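Local coordinates for protein alpha-1,2-Mannosidase (Trichoderma reesei, PDB 1HCU) that probably trims terminal alpha-1,2-linked mannose residues from high-mannose N-glycans, as a calcium-dependent glycosidase of family 47, at residues 183-188 and 195-200; 111-116 and 189-194; 253-258 and 264-269. All coordinates share one frame; numbering follows the deposited sequence.

Helix 182-192 ties the three contacts together. Contact 1 pairs its first part with the helix that follows, contact 2 sets its last turn against residues 111-116, and contact 3 joins another pair of consecutive helices whose first member packs beside it. Arg187 is the shared node: its NH2 makes a salt bridge with Asp114 OD1 of contact 2 (2.9 Å), while its NH1 lies 2.9 Å from Tyr257 OH of contact 3, a probable hydrogen bond. Tyr257 OH probably also bonds Asp190 OD1, at 2.8 Å. The side chains of Trp185 and Met254 each lie about 11 Å from that of the calcium-binding Thr485, and Trp185 about 12 Å from that of Glu100, a predicted proton donor.

Contact 1 of 3, residues 183-188 and 195-200; sequences LEWTRL and PQYAQL
Trp185 opens the contact by laying the CE3 corner of its indole against Tyr197. CE3 sits 3.4 Å from Tyr197 O, which lies at the edge of the indole near its plane, and CZ3 meets the edge of the phenol ring 3.9 Å from Tyr197 CD1. The two rings are inclined at 66°, neither stacked nor edge-to-face. The backbone takes part as well: Trp185 O comes within 3.4 Å of Tyr197 CB, while the nearby amide of Ala198 is bonded to Ser189 OG instead. At Thr186 the helices draw closest, with its CA 4.1 Å from Ala198 CA. Such an approach is consistent with the facing residue carrying just a methyl, Ala198 CB, which rests 3.8 Å from Thr186 OG1; that hydroxyl turns back along its own helix to Val182 O. Leu188 follows with CG anti to its backbone N (chi1 -173°), a setting that carries CD2 over the phenol. This methyl stands 3.8 Å from the centroid of the Tyr197 ring, almost straight above it, in a CH-pi contact. The phenol is thus met on a face by Leu188 and at an edge by Trp185, and its OH is bonded to Asn142 and Gln138. The axes of the two short segments run antiparallel at 154° and come within 7.2 Å: a tight helical hairpin of the (alpha/alpha)7 barrel characteristic of family 47. Helix 127-144 packs on Leu188 and Tyr197, helix 98-117 on Trp185, and helix 245-257 on Thr186.

Contact 2 of 3, residues 111-116 and 189-194; sequences SAYDLL and SDLTGN
Two flat groups of helix 98-117, the ring of Tyr113 and the carboxylate of Asp114, receive Leu191. The leucine approaches the ring obliquely on its CD2-CE2 side: its CD2 methyl lies 3.8 Å from Tyr113 CD2, and its CG lies 3.8 Å from Tyr113 CE2. Val130 and Leu134 of helix 127-144 also touch the ring. With CG anti to the backbone N (chi1 -177°), Tyr113 presents this side of its ring to Leu191, and the two side chains pass alongside one another, heading opposite ways. Asp114 brings OD1 to 3.9 Å from Leu191 CD2; the same oxygen is paired with Arg187, and OD2 accepts from the backbone N of Ser491. The backbones stay well apart, 9.4 Å between the CA atoms of Asp114 and Leu191, and the side chains span the distance. Replacing Leu191 by an alanine removes CG and both methyls, which would probably open a gap beside Tyr113 and leave Asp114 OD1 without its CD2 neighbour. Just beyond Leu191 the helix ends in a compact turn. Thr192 OG1 accepts from Asn194 N at 3.1 Å in an ST turn, Gly193 takes a positive phi, and Ser189 OG donates to Asn194 O at 2.8 Å; Asn194 OD1 then caps Gln196 N at the start of the next helix. Chemically, the contact is an apolar wedge beside a buried ion pair: the leucine adds an apolar neighbour to a carboxylate whose charge is answered by Arg187 and Ser491 N, and may slightly limit solvent access to the pair.

Contact 3 of 3, residues 253-258 and 264-269; sequences KMYLYD and HYKDRW
Helices 245-257 and 263-280, consecutive in the chain, come together in this contact with the CA atoms of Tyr255 and Lys266 5.7 Å apart. Lys266 lays its aliphatic chain over one face of the Tyr255 ring, the two side chains extending together. Its CB is 3.5 Å from Tyr255 CD1, and farther out its CD stands 3.9 Å from the ring centroid, 22° off the normal, in a CH-pi contact. Bends at chi2 (-147°) and chi3 (62°) bring the ammonium to its own neighbour: Lys266 NZ forms a salt bridge with Asp267 OD1 at 3.3 Å. Deeper in, Met254 lies alongside Tyr265, with Met254 CG 3.7 Å from Tyr265 CD1. Thr186 and Leu183 of helix 182-192 pack on the methionine, and Phe262 meets the Tyr265 ring edge-to-face. The hairpin therefore grades from an apolar inner half, methionine against tyrosine, to a partly exposed outer half where a lysine serves as hydrocarbon along its length and as a charge at its end. Dispersion and CH-pi contacts hold the two helices together here, while the ion pair stays within one of them.

Contact 1 of 3, residues 183-188 and 195-200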
loop_
_atom_site.group_PDB
_atom_site.type_symbol
_atom_site.label_atom_id
_atom_site.label_comp_id
_atom_site.label_asym_id
_atom_site.label_seq_id
_atom_site.Cartn_x
_atom_site.Cartn_y
_atom_site.Cartn_z
ATOM N N LEU A 183 9.093 -4.326 8.461
ATOM C CA LEU A 183 9.974 -3.770 7.440
ATOM C C LEU A 183 10.606 -2.449 7.879
ATOM O O LEU A 183 11.829 -2.311 7.884
ATOM C CB LEU A 183 9.210 -3.526 6.132
ATOM C CG LEU A 183 9.960 -3.722 4.803
ATOM C CD1 LEU A 183 9.223 -2.970 3.686
ATOM C CD2 LEU A 183 11.380 -3.236 4.911
ATOM N N GLU A 184 9.789 -1.472 8.259
ATOM C CA GLU A 184 10.367 -0.188 8.630
ATOM C C GLU A 184 11.091 -0.135 9.963
ATOM O O GLU A 184 12.043 0.625 10.118
ATOM C CB GLU A 184 9.337 0.959 8.520
ATOM C CG GLU A 184 7.870 0.647 8.750
ATOM C CD GLU A 184 7.257 -0.253 7.694
ATOM O OE1 GLU A 184 7.151 -1.469 7.951
ATOM O OE2 GLU A 184 6.884 0.253 6.607
ATOM N N TRP A 185 10.669 -0.960 10.911
ATOM C CA TRP A 185 11.314 -0.995 12.217
ATOM C C TRP A 185 12.658 -1.731 12.143
ATOM O O TRP A 185 13.602 -1.380 12.850
ATOM C CB TRP A 185 10.371 -1.635 13.245
ATOM C CG TRP A 185 9.309 -0.664 13.705
ATOM C CD1 TRP A 185 8.337 -0.076 12.938
ATOM C CD2 TRP A 185 9.180 -0.102 15.016
ATOM N NE1 TRP A 185 7.620 0.821 13.693
ATOM C CE2 TRP A 185 8.114 0.827 14.971
ATOM C CE3 TRP A 185 9.865 -0.289 16.224
ATOM C CZ2 TRP A 185 7.716 1.569 16.092
ATOM C CZ3 TRP A 185 9.468 0.451 17.342
ATOM C CH2 TRP A 185 8.404 1.367 17.264
ATOM N N THR A 186 12.750 -2.740 11.280
ATOM C CA THR A 186 14.006 -3.462 11.122
ATOM C C THR A 186 14.966 -2.540 10.375
ATOM O O THR A 186 16.155 -2.482 10.681
ATOM C CB THR A 186 13.829 -4.779 10.320
ATOM O OG1 THR A 186 13.092 -5.725 11.109
ATOM C CG2 THR A 186 15.185 -5.379 9.968
ATOM N N ARG A 187 14.428 -1.798 9.411
ATOM C CA ARG A 187 15.222 -0.855 8.627
ATOM C C ARG A 187 15.793 0.210 9.561
ATOM O O ARG A 187 16.949 0.600 9.438
ATOM C CB ARG A 187 14.350 -0.193 7.544
ATOM C CG ARG A 187 15.123 0.679 6.561
ATOM C CD ARG A 187 16.235 -0.126 5.909
ATOM N NE ARG A 187 17.178 0.691 5.147
ATOM C CZ ARG A 187 18.475 0.411 5.026
ATOM N NH1 ARG A 187 18.978 -0.664 5.628
ATOM N NH2 ARG A 187 19.270 1.190 4.296
ATOM N N LEU A 188 14.977 0.669 10.504
ATOM C CA LEU A 188 15.418 1.689 11.453
ATOM C C LEU A 188 16.585 1.171 12.323
ATOM O O LEU A 188 17.575 1.876 12.513
ATOM C CB LEU A 188 14.235 2.133 12.336
ATOM C CG LEU A 188 14.474 3.312 13.291
ATOM C CD1 LEU A 188 14.856 4.543 12.495
ATOM C CD2 LEU A 188 13.235 3.579 14.115
ATOM N N PRO A 195 19.257 -2.191 18.015
ATOM C CA PRO A 195 18.502 -3.426 17.770
ATOM C C PRO A 195 17.083 -3.497 18.337
ATOM O O PRO A 195 16.266 -4.301 17.871
ATOM C CB PRO A 195 19.402 -4.509 18.377
ATOM C CG PRO A 195 20.768 -3.921 18.279
ATOM C CD PRO A 195 20.518 -2.496 18.713
ATOM N N GLN A 196 16.796 -2.670 19.341
ATOM C CA GLN A 196 15.480 -2.660 19.978
ATOM C C GLN A 196 14.304 -2.588 18.980
ATOM O O GLN A 196 13.372 -3.389 19.058
ATOM C CB GLN A 196 15.391 -1.497 20.980
ATOM C CG GLN A 196 14.097 -1.457 21.815
ATOM C CD GLN A 196 13.848 -0.104 22.535
ATOM O OE1 GLN A 196 12.890 0.029 23.308
ATOM N NE2 GLN A 196 14.698 0.896 22.273
ATOM N N TYR A 197 14.352 -1.655 18.034
ATOM C CA TYR A 197 13.259 -1.491 17.075
ATOM C C TYR A 197 12.876 -2.784 16.366
ATOM O O TYR A 197 11.711 -3.181 16.389
ATOM C CB TYR A 197 13.609 -0.395 16.058
ATOM C CG TYR A 197 14.018 0.901 16.724
ATOM C CD1 TYR A 197 13.144 1.570 17.582
ATOM C CD2 TYR A 197 15.310 1.406 16.574
ATOM C CE1 TYR A 197 13.551 2.702 18.282
ATOM C CE2 TYR A 197 15.727 2.539 17.270
ATOM C CZ TYR A 197 14.842 3.176 18.126
ATOM O OH TYR A 197 15.260 4.259 18.867
ATOM N N ALA A 198 13.855 -3.445 15.754
ATOM C CA ALA A 198 13.622 -4.710 15.060
ATOM C C ALA A 198 13.109 -5.796 16.015
ATOM O O ALA A 198 12.183 -6.551 15.677
ATOM C CB ALA A 198 14.907 -5.177 14.387
ATOM N N GLN A 199 13.705 -5.864 17.204
ATOM C CA GLN A 199 13.323 -6.854 18.208
ATOM C C GLN A 199 11.841 -6.772 18.562
ATOM O O GLN A 199 11.148 -7.784 18.652
ATOM C CB GLN A 199 14.167 -6.669 19.477
ATOM C CG GLN A 199 15.601 -7.155 19.323
ATOM C CD GLN A 199 16.523 -6.685 20.445
ATOM O OE1 GLN A 199 17.686 -7.094 20.514
ATOM N NE2 GLN A 199 16.013 -5.819 21.321
ATOM N N LEU A 200 11.369 -5.550 18.759
ATOM C CA LEU A 200 9.984 -5.299 19.103
ATOM C C LEU A 200 9.025 -5.724 18.000
ATOM O O LEU A 200 8.070 -6.455 18.246
ATOM C CB LEU A 200 9.799 -3.810 19.406
ATOM C CG LEU A 200 9.741 -3.351 20.870
ATOM C CD1 LEU A 200 10.355 -4.392 21.801
ATOM C CD2 LEU A 200 10.434 -2.001 20.992
#

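Contact 2 of 3, residues 111-116 and 189-194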
loop_
_atom_site.group_PDB
_atom_site.type_symbol
_atom_site.label_atom_id
_atom_site.label_comp_id
_atom_site.label_asym_id
_atom_site.label_seq_id
_atom_site.Cartn_x
_atom_site.Cartn_y
_atom_site.Cartn_z
ATOM N N SER A 111 12.582 6.089 3.437
ATOM C CA SER A 111 12.808 5.917 2.004
ATOM C C SER A 111 13.534 7.147 1.464
ATOM O O SER A 111 14.474 7.029 0.673
ATOM C CB SER A 111 11.482 5.696 1.259
ATOM O OG SER A 111 10.616 6.809 1.386
ATOM N N ALA A 112 13.111 8.330 1.905
ATOM C CA ALA A 112 13.753 9.564 1.474
ATOM C C ALA A 112 15.211 9.537 1.930
ATOM O O ALA A 112 16.114 9.922 1.187
ATOM C CB ALA A 112 13.042 10.766 2.075
ATOM N N TYR A 113 15.442 9.071 3.151
ATOM C CA TYR A 113 16.803 9.008 3.663
ATOM C C TYR A 113 17.664 8.076 2.803
ATOM O O TYR A 113 18.762 8.449 2.386
ATOM C CB TYR A 113 16.780 8.536 5.115
ATOM C CG TYR A 113 18.136 8.507 5.774
ATOM C CD1 TYR A 113 18.778 9.679 6.172
ATOM C CD2 TYR A 113 18.776 7.295 5.998
ATOM C CE1 TYR A 113 20.034 9.631 6.780
ATOM C CE2 TYR A 113 20.009 7.234 6.593
ATOM C CZ TYR A 113 20.639 8.395 6.982
ATOM O OH TYR A 113 21.888 8.286 7.544
ATOM N N ASP A 114 17.157 6.877 2.518
ATOM C CA ASP A 114 17.903 5.924 1.706
ATOM C C ASP A 114 18.161 6.435 0.288
ATOM O O ASP A 114 19.233 6.207 -0.269
ATOM C CB ASP A 114 17.185 4.568 1.647
ATOM C CG ASP A 114 17.418 3.720 2.897
ATOM O OD1 ASP A 114 18.453 3.918 3.569
ATOM O OD2 ASP A 114 16.582 2.841 3.197
ATOM N N LEU A 115 17.192 7.127 -0.300
ATOM C CA LEU A 115 17.383 7.642 -1.647
ATOM C C LEU A 115 18.388 8.801 -1.675
ATOM O O LEU A 115 19.304 8.812 -2.503
ATOM C CB LEU A 115 16.045 8.091 -2.241
ATOM C CG LEU A 115 15.005 6.986 -2.496
ATOM C CD1 LEU A 115 13.704 7.610 -2.980
ATOM C CD2 LEU A 115 15.527 5.998 -3.521
ATOM N N LEU A 116 18.232 9.756 -0.760
ATOM C CA LEU A 116 19.124 10.915 -0.704
ATOM C C LEU A 116 20.569 10.575 -0.313
ATOM O O LEU A 116 21.469 11.386 -0.503
ATOM C CB LEU A 116 18.548 11.979 0.246
ATOM C CG LEU A 116 17.234 12.596 -0.255
ATOM C CD1 LEU A 116 16.784 13.701 0.682
ATOM C CD2 LEU A 116 17.429 13.146 -1.655
ATOM N N SER A 189 16.469 -0.053 12.845
ATOM C CA SER A 189 17.536 -0.630 13.667
ATOM C C SER A 189 18.833 -0.709 12.877
ATOM O O SER A 189 19.906 -0.418 13.397
ATOM C CB SER A 189 17.182 -2.044 14.137
ATOM O OG SER A 189 16.122 -2.036 15.069
ATOM N N ASP A 190 18.733 -1.119 11.620
ATOM C CA ASP A 190 19.920 -1.238 10.791
ATOM C C ASP A 190 20.558 0.123 10.526
ATOM O O ASP A 190 21.778 0.242 10.459
ATOM C CB ASP A 190 19.573 -1.920 9.465
ATOM C CG ASP A 190 19.395 -3.422 9.607
ATOM O OD1 ASP A 190 19.064 -4.070 8.592
ATOM O OD2 ASP A 190 19.591 -3.951 10.724
ATOM N N LEU A 191 19.726 1.149 10.386
ATOM C CA LEU A 191 20.208 2.501 10.116
ATOM C C LEU A 191 20.751 3.203 11.357
ATOM O O LEU A 191 21.697 3.982 11.261
ATOM C CB LEU A 191 19.079 3.330 9.509
ATOM C CG LEU A 191 19.231 3.800 8.059
ATOM C CD1 LEU A 191 20.120 2.863 7.267
ATOM C CD2 LEU A 191 17.842 3.911 7.432
ATOM N N THR A 192 20.158 2.915 12.516
ATOM C CA THR A 192 20.566 3.537 13.780
ATOM C C THR A 192 21.564 2.720 14.601
ATOM O O THR A 192 22.300 3.270 15.408
ATOM C CB THR A 192 19.356 3.780 14.714
ATOM O OG1 THR A 192 18.783 2.512 15.074
ATOM C CG2 THR A 192 18.298 4.644 14.033
ATOM N N GLY A 193 21.572 1.406 14.421
ATOM C CA GLY A 193 22.477 0.576 15.196
ATOM C C GLY A 193 21.838 0.136 16.502
ATOM O O GLY A 193 22.461 -0.556 17.302
ATOM N N ASN A 194 20.595 0.555 16.722
ATOM C CA ASN A 194 19.848 0.199 17.924
ATOM C C ASN A 194 18.916 -0.970 17.567
ATOM O O ASN A 194 17.903 -0.783 16.902
ATOM C CB ASN A 194 19.026 1.400 18.402
ATOM C CG ASN A 194 18.232 1.102 19.655
ATOM O OD1 ASN A 194 18.214 -0.029 20.133
ATOM N ND2 ASN A 194 17.566 2.119 20.193
#

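Contact 3 of 3, residues 253-258 and 264-269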
loop_
_atom_site.group_PDB
_atom_site.type_symbol
_atom_site.label_atom_id
_atom_site.label_comp_id
_atom_site.label_asym_id
_atom_site.label_seq_id
_atom_site.Cartn_x
_atom_site.Cartn_y
_atom_site.Cartn_z
ATOM N N LYS A 253 8.322 -9.559 1.285
ATOM C CA LYS A 253 9.178 -8.382 1.179
ATOM C C LYS A 253 10.345 -8.410 2.162
ATOM O O LYS A 253 11.410 -7.858 1.882
ATOM C CB LYS A 253 8.358 -7.097 1.327
ATOM C CG LYS A 253 7.538 -6.790 0.075
ATOM C CD LYS A 253 6.895 -5.411 0.114
ATOM C CE LYS A 253 6.172 -5.107 -1.194
ATOM N NZ LYS A 253 5.554 -3.742 -1.178
ATOM N N MET A 254 10.148 -9.063 3.302
ATOM C CA MET A 254 11.197 -9.194 4.304
ATOM C C MET A 254 12.252 -10.136 3.742
ATOM O O MET A 254 13.444 -10.004 4.037
ATOM C CB MET A 254 10.640 -9.775 5.614
ATOM C CG MET A 254 9.839 -8.796 6.457
ATOM S SD MET A 254 10.694 -7.192 6.628
ATOM C CE MET A 254 11.973 -7.602 7.790
ATOM N N TYR A 255 11.812 -11.086 2.920
ATOM C CA TYR A 255 12.736 -12.043 2.311
ATOM C C TYR A 255 13.646 -11.331 1.320
ATOM O O TYR A 255 14.787 -11.744 1.109
ATOM C CB TYR A 255 11.968 -13.153 1.596
ATOM C CG TYR A 255 12.848 -14.186 0.925
ATOM C CD1 TYR A 255 13.628 -15.074 1.672
ATOM C CD2 TYR A 255 12.873 -14.299 -0.462
ATOM C CE1 TYR A 255 14.407 -16.056 1.045
ATOM C CE2 TYR A 255 13.642 -15.271 -1.096
ATOM C CZ TYR A 255 14.403 -16.144 -0.344
ATOM O OH TYR A 255 15.147 -17.103 -1.005
ATOM N N LEU A 256 13.129 -10.271 0.700
ATOM C CA LEU A 256 13.912 -9.495 -0.254
ATOM C C LEU A 256 14.893 -8.657 0.571
ATOM O O LEU A 256 16.067 -8.516 0.208
ATOM C CB LEU A 256 12.999 -8.566 -1.068
ATOM C CG LEU A 256 13.477 -8.039 -2.432
ATOM C CD1 LEU A 256 12.659 -6.805 -2.844
ATOM C CD2 LEU A 256 14.941 -7.681 -2.377
ATOM N N TYR A 257 14.407 -8.110 1.686
ATOM C CA TYR A 257 15.235 -7.277 2.549
ATOM C C TYR A 257 16.452 -8.044 3.074
ATOM O O TYR A 257 17.520 -7.474 3.246
ATOM C CB TYR A 257 14.407 -6.711 3.717
ATOM C CG TYR A 257 15.170 -5.687 4.534
ATOM C CD1 TYR A 257 15.742 -6.027 5.765
ATOM C CD2 TYR A 257 15.387 -4.396 4.042
ATOM C CE1 TYR A 257 16.520 -5.101 6.484
ATOM C CE2 TYR A 257 16.159 -3.470 4.751
ATOM C CZ TYR A 257 16.722 -3.827 5.966
ATOM O OH TYR A 257 17.487 -2.910 6.645
ATOM N N ASP A 258 16.282 -9.339 3.324
ATOM C CA ASP A 258 17.371 -10.203 3.794
ATOM C C ASP A 258 16.898 -11.662 3.718
ATOM O O ASP A 258 16.258 -12.166 4.635
ATOM C CB ASP A 258 17.780 -9.844 5.231
ATOM C CG ASP A 258 18.975 -10.658 5.721
ATOM O OD1 ASP A 258 19.535 -10.327 6.783
ATOM O OD2 ASP A 258 19.353 -11.634 5.044
ATOM N N HIS A 264 12.344 -17.790 6.896
ATOM C CA HIS A 264 11.157 -18.412 7.468
ATOM C C HIS A 264 9.905 -17.635 7.066
ATOM O O HIS A 264 8.833 -18.215 6.913
ATOM C CB HIS A 264 11.252 -18.483 8.996
ATOM C CG HIS A 264 10.179 -19.319 9.617
ATOM N ND1 HIS A 264 9.346 -18.849 10.611
ATOM C CD2 HIS A 264 9.787 -20.589 9.366
ATOM C CE1 HIS A 264 8.485 -19.795 10.944
ATOM N NE2 HIS A 264 8.731 -20.860 10.203
ATOM N N TYR A 265 10.056 -16.320 6.908
ATOM C CA TYR A 265 8.955 -15.444 6.493
ATOM C C TYR A 265 8.543 -15.875 5.087
ATOM O O TYR A 265 7.358 -15.920 4.751
ATOM C CB TYR A 265 9.415 -13.985 6.459
ATOM C CG TYR A 265 9.448 -13.271 7.801
ATOM C CD1 TYR A 265 8.892 -11.996 7.938
ATOM C CD2 TYR A 265 10.032 -13.855 8.926
ATOM C CE1 TYR A 265 8.912 -11.321 9.153
ATOM C CE2 TYR A 265 10.056 -13.184 10.157
ATOM C CZ TYR A 265 9.492 -11.919 10.256
ATOM O OH TYR A 265 9.485 -11.246 11.459
ATOM N N LYS A 266 9.552 -16.195 4.281
ATOM C CA LYS A 266 9.361 -16.646 2.908
ATOM C C LYS A 266 8.530 -17.930 2.876
ATOM O O LYS A 266 7.642 -18.078 2.036
ATOM C CB LYS A 266 10.717 -16.907 2.247
ATOM C CG LYS A 266 10.604 -17.623 0.918
ATOM C CD LYS A 266 11.788 -18.539 0.662
ATOM C CE LYS A 266 11.884 -19.627 1.708
ATOM N NZ LYS A 266 12.956 -20.610 1.402
ATOM N N ASP A 267 8.828 -18.861 3.784
ATOM C CA ASP A 267 8.079 -20.117 3.848
ATOM C C ASP A 267 6.615 -19.882 4.213
ATOM O O ASP A 267 5.728 -20.528 3.658
ATOM C CB ASP A 267 8.711 -21.090 4.857
ATOM C CG ASP A 267 9.984 -21.750 4.331
ATOM O OD1 ASP A 267 10.293 -21.607 3.124
ATOM O OD2 ASP A 267 10.671 -22.426 5.132
ATOM N N ARG A 268 6.355 -18.963 5.141
ATOM C CA ARG A 268 4.974 -18.684 5.535
ATOM C C ARG A 268 4.192 -18.056 4.371
ATOM O O ARG A 268 2.977 -18.253 4.246
ATOM C CB ARG A 268 4.935 -17.772 6.772
ATOM C CG ARG A 268 5.543 -18.402 8.027
ATOM C CD ARG A 268 4.861 -19.724 8.400
ATOM N NE ARG A 268 3.429 -19.563 8.622
ATOM C CZ ARG A 268 2.604 -20.538 8.991
ATOM N NH1 ARG A 268 3.061 -21.771 9.183
ATOM N NH2 ARG A 268 1.312 -20.276 9.168
ATOM N N TRP A 269 4.898 -17.310 3.524
ATOM C CA TRP A 269 4.298 -16.669 2.355
ATOM C C TRP A 269 3.900 -17.731 1.319
ATOM O O TRP A 269 2.798 -17.694 0.761
ATOM C CB TRP A 269 5.305 -15.706 1.705
ATOM C CG TRP A 269 4.724 -14.903 0.573
ATOM C CD1 TRP A 269 4.008 -13.750 0.679
ATOM C CD2 TRP A 269 4.727 -15.248 -0.818
ATOM N NE1 TRP A 269 3.554 -13.355 -0.555
ATOM C CE2 TRP A 269 3.980 -14.255 -1.494
ATOM C CE3 TRP A 269 5.284 -16.299 -1.558
ATOM C CZ2 TRP A 269 3.770 -14.282 -2.881
ATOM C CZ3 TRP A 269 5.074 -16.323 -2.944
ATOM C CH2 TRP A 269 4.323 -15.320 -3.585
#